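Local coordinates for protein CocE/NonD family hydrolase (Staphylococcus aureus subsp. aureus COL, PDB 3III) that is a CocE/NonD family alpha/beta-hydrolase that probably cleaves ester or amide bonds, at residues 411-416 with 423-428. Numbering follows the deposited sequence.
Sequences LKLWVS and MDLFAG
V415 overlaps the selenomethionine M423 flank to flank, the two side chains pointing past one another from their opposing segments with CG2 of V415 3.8 Å from SE of M423. The M423 chain bends at its last torsion (chi3 74°), which sets the terminal methyl beside strand 411-416: CE lies 4.0 Å from CB of V415 and 3.5 Å from the carbonyl O of S416. The other methyl of V415 serves a different partner. Its CG1 meets CD1 of L425 tip to tip at 4.1 Å, and the same L425 methyl has a looser contact, 4.4 Å, with CD1 of L413. Further along, L411 extends CD2 to 4.0 Å from CB of A427. The joint is wholly apolar between side chains, and the axes of the two segments approach to 10.0 Å, with their N-to-C directions 140° apart, as expected for facing sheets of a beta sandwich. Strand 408-417 is hydrogen-bonded within one sheet to strands 490-503 and 541-546, whereas strand 424-432 belongs to the other, beside 508-514 and 447-458. Around this buried interface in the C-terminal non-catalytic domain, L411 and L413 also touch V513 of strand 508-514, and H542 of strand 541-546 touches M423 and L425.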
loop_
_atom_site.group_PDB
_atom_site.type_symbol
_atom_site.label_atom_id
_atom_site.label_comp_id
_atom_site.label_asym_id
_atom_site.label_seq_id
_atom_site.Cartn_x
_atom_site.Cartn_y
_atom_site.Cartn_z
ATOM N N LEU A 411 9.066 -3.989 18.144
ATOM C CA LEU A 411 9.304 -3.299 19.403
ATOM C C LEU A 411 8.560 -3.996 20.541
ATOM O O LEU A 411 7.323 -3.929 20.607
ATOM C CB LEU A 411 8.892 -1.829 19.284
ATOM C CG LEU A 411 9.061 -1.043 20.581
ATOM C CD1 LEU A 411 10.535 -1.088 21.032
ATOM C CD2 LEU A 411 8.551 0.431 20.390
ATOM N N LYS A 412 9.329 -4.666 21.417
ATOM C CA LYS A 412 8.775 -5.345 22.573
ATOM C C LYS A 412 8.830 -4.404 23.762
ATOM O O LYS A 412 9.904 -3.907 24.137
ATOM C CB LYS A 412 9.473 -6.662 22.896
ATOM C CG LYS A 412 8.664 -7.409 24.003
ATOM C CD LYS A 412 9.418 -8.614 24.541
ATOM C CE LYS A 412 8.604 -9.427 25.475
ATOM N NZ LYS A 412 9.426 -10.596 25.907
ATOM N N LEU A 413 7.669 -4.147 24.347
ATOM C CA LEU A 413 7.577 -3.343 25.558
ATOM C C LEU A 413 6.842 -4.044 26.675
ATOM O O LEU A 413 5.905 -4.808 26.426
ATOM C CB LEU A 413 6.889 -1.989 25.296
ATOM C CG LEU A 413 7.409 -1.110 24.162
ATOM C CD1 LEU A 413 6.381 0.002 23.836
ATOM C CD2 LEU A 413 8.834 -0.550 24.460
ATOM N N TRP A 414 7.240 -3.750 27.907
ATOM C CA TRP A 414 6.434 -4.039 29.046
ATOM C C TRP A 414 5.755 -2.757 29.558
ATOM O O TRP A 414 6.409 -1.750 29.808
ATOM C CB TRP A 414 7.264 -4.713 30.141
ATOM C CG TRP A 414 7.814 -6.047 29.735
ATOM C CD1 TRP A 414 8.911 -6.288 28.957
ATOM C CD2 TRP A 414 7.333 -7.323 30.152
ATOM N NE1 TRP A 414 9.117 -7.641 28.848
ATOM C CE2 TRP A 414 8.142 -8.298 29.530
ATOM C CE3 TRP A 414 6.239 -7.737 30.905
ATOM C CZ2 TRP A 414 7.951 -9.656 29.718
ATOM C CZ3 TRP A 414 6.022 -9.103 31.090
ATOM C CH2 TRP A 414 6.876 -10.049 30.485
ATOM N N VAL A 415 4.427 -2.798 29.699
ATOM C CA VAL A 415 3.657 -1.584 29.879
ATOM C C VAL A 415 2.542 -1.790 30.926
ATOM O O VAL A 415 2.068 -2.934 31.161
ATOM C CB VAL A 415 3.030 -1.129 28.540
ATOM C CG1 VAL A 415 4.074 -0.842 27.414
ATOM C CG2 VAL A 415 1.940 -2.128 28.074
ATOM N N SER A 416 2.137 -0.688 31.576
ATOM C CA SER A 416 0.982 -0.643 32.435
ATOM C C SER A 416 0.394 0.758 32.452
ATOM O O SER A 416 1.036 1.693 32.059
ATOM C CB SER A 416 1.321 -1.006 33.876
ATOM O OG SER A 416 2.036 0.053 34.495
HETATM N N MSE A 423 -4.674 0.970 26.552
HETATM C CA MSE A 423 -3.680 1.915 26.116
HETATM C C MSE A 423 -3.569 1.880 24.588
HETATM O O MSE A 423 -3.573 0.818 23.998
HETATM C CB MSE A 423 -2.309 1.553 26.702
HETATM C CG MSE A 423 -2.326 1.449 28.195
HETATM SE SE MSE A 423 -0.670 0.577 28.843
HETATM C CE MSE A 423 0.635 2.103 28.573
ATOM N N ASP A 424 -3.484 3.050 23.984
ATOM C CA ASP A 424 -3.124 3.168 22.603
ATOM C C ASP A 424 -1.670 3.609 22.522
ATOM O O ASP A 424 -1.346 4.722 22.934
ATOM C CB ASP A 424 -4.052 4.170 21.884
ATOM C CG ASP A 424 -5.455 3.587 21.637
ATOM O OD1 ASP A 424 -5.536 2.357 21.488
ATOM O OD2 ASP A 424 -6.447 4.351 21.517
ATOM N N LEU A 425 -0.820 2.745 21.927
ATOM C CA LEU A 425 0.612 3.001 21.831
ATOM C C LEU A 425 0.976 3.294 20.358
ATOM O O LEU A 425 0.560 2.575 19.430
ATOM C CB LEU A 425 1.418 1.812 22.320
ATOM C CG LEU A 425 1.233 1.273 23.753
ATOM C CD1 LEU A 425 2.025 -0.050 23.981
ATOM C CD2 LEU A 425 1.677 2.299 24.722
ATOM N N PHE A 426 1.722 4.374 20.193
ATOM C CA PHE A 426 2.171 4.870 18.918
ATOM C C PHE A 426 3.679 4.753 18.948
ATOM O O PHE A 426 4.337 5.325 19.807
ATOM C CB PHE A 426 1.765 6.331 18.756
ATOM C CG PHE A 426 0.251 6.550 18.627
ATOM C CD1 PHE A 426 -0.305 6.873 17.430
ATOM C CD2 PHE A 426 -0.592 6.434 19.729
ATOM C CE1 PHE A 426 -1.705 7.050 17.262
ATOM C CE2 PHE A 426 -1.988 6.650 19.590
ATOM C CZ PHE A 426 -2.550 6.975 18.382
ATOM N N ALA A 427 4.215 3.938 18.063
ATOM C CA ALA A 427 5.662 3.742 17.943
ATOM C C ALA A 427 6.190 4.344 16.681
ATOM O O ALA A 427 5.519 4.392 15.623
ATOM C CB ALA A 427 6.008 2.304 18.003
ATOM N N GLY A 428 7.435 4.816 16.777
ATOM C CA GLY A 428 8.146 5.276 15.647
ATOM C C GLY A 428 9.636 5.044 15.691
ATOM O O GLY A 428 10.246 4.983 16.772
#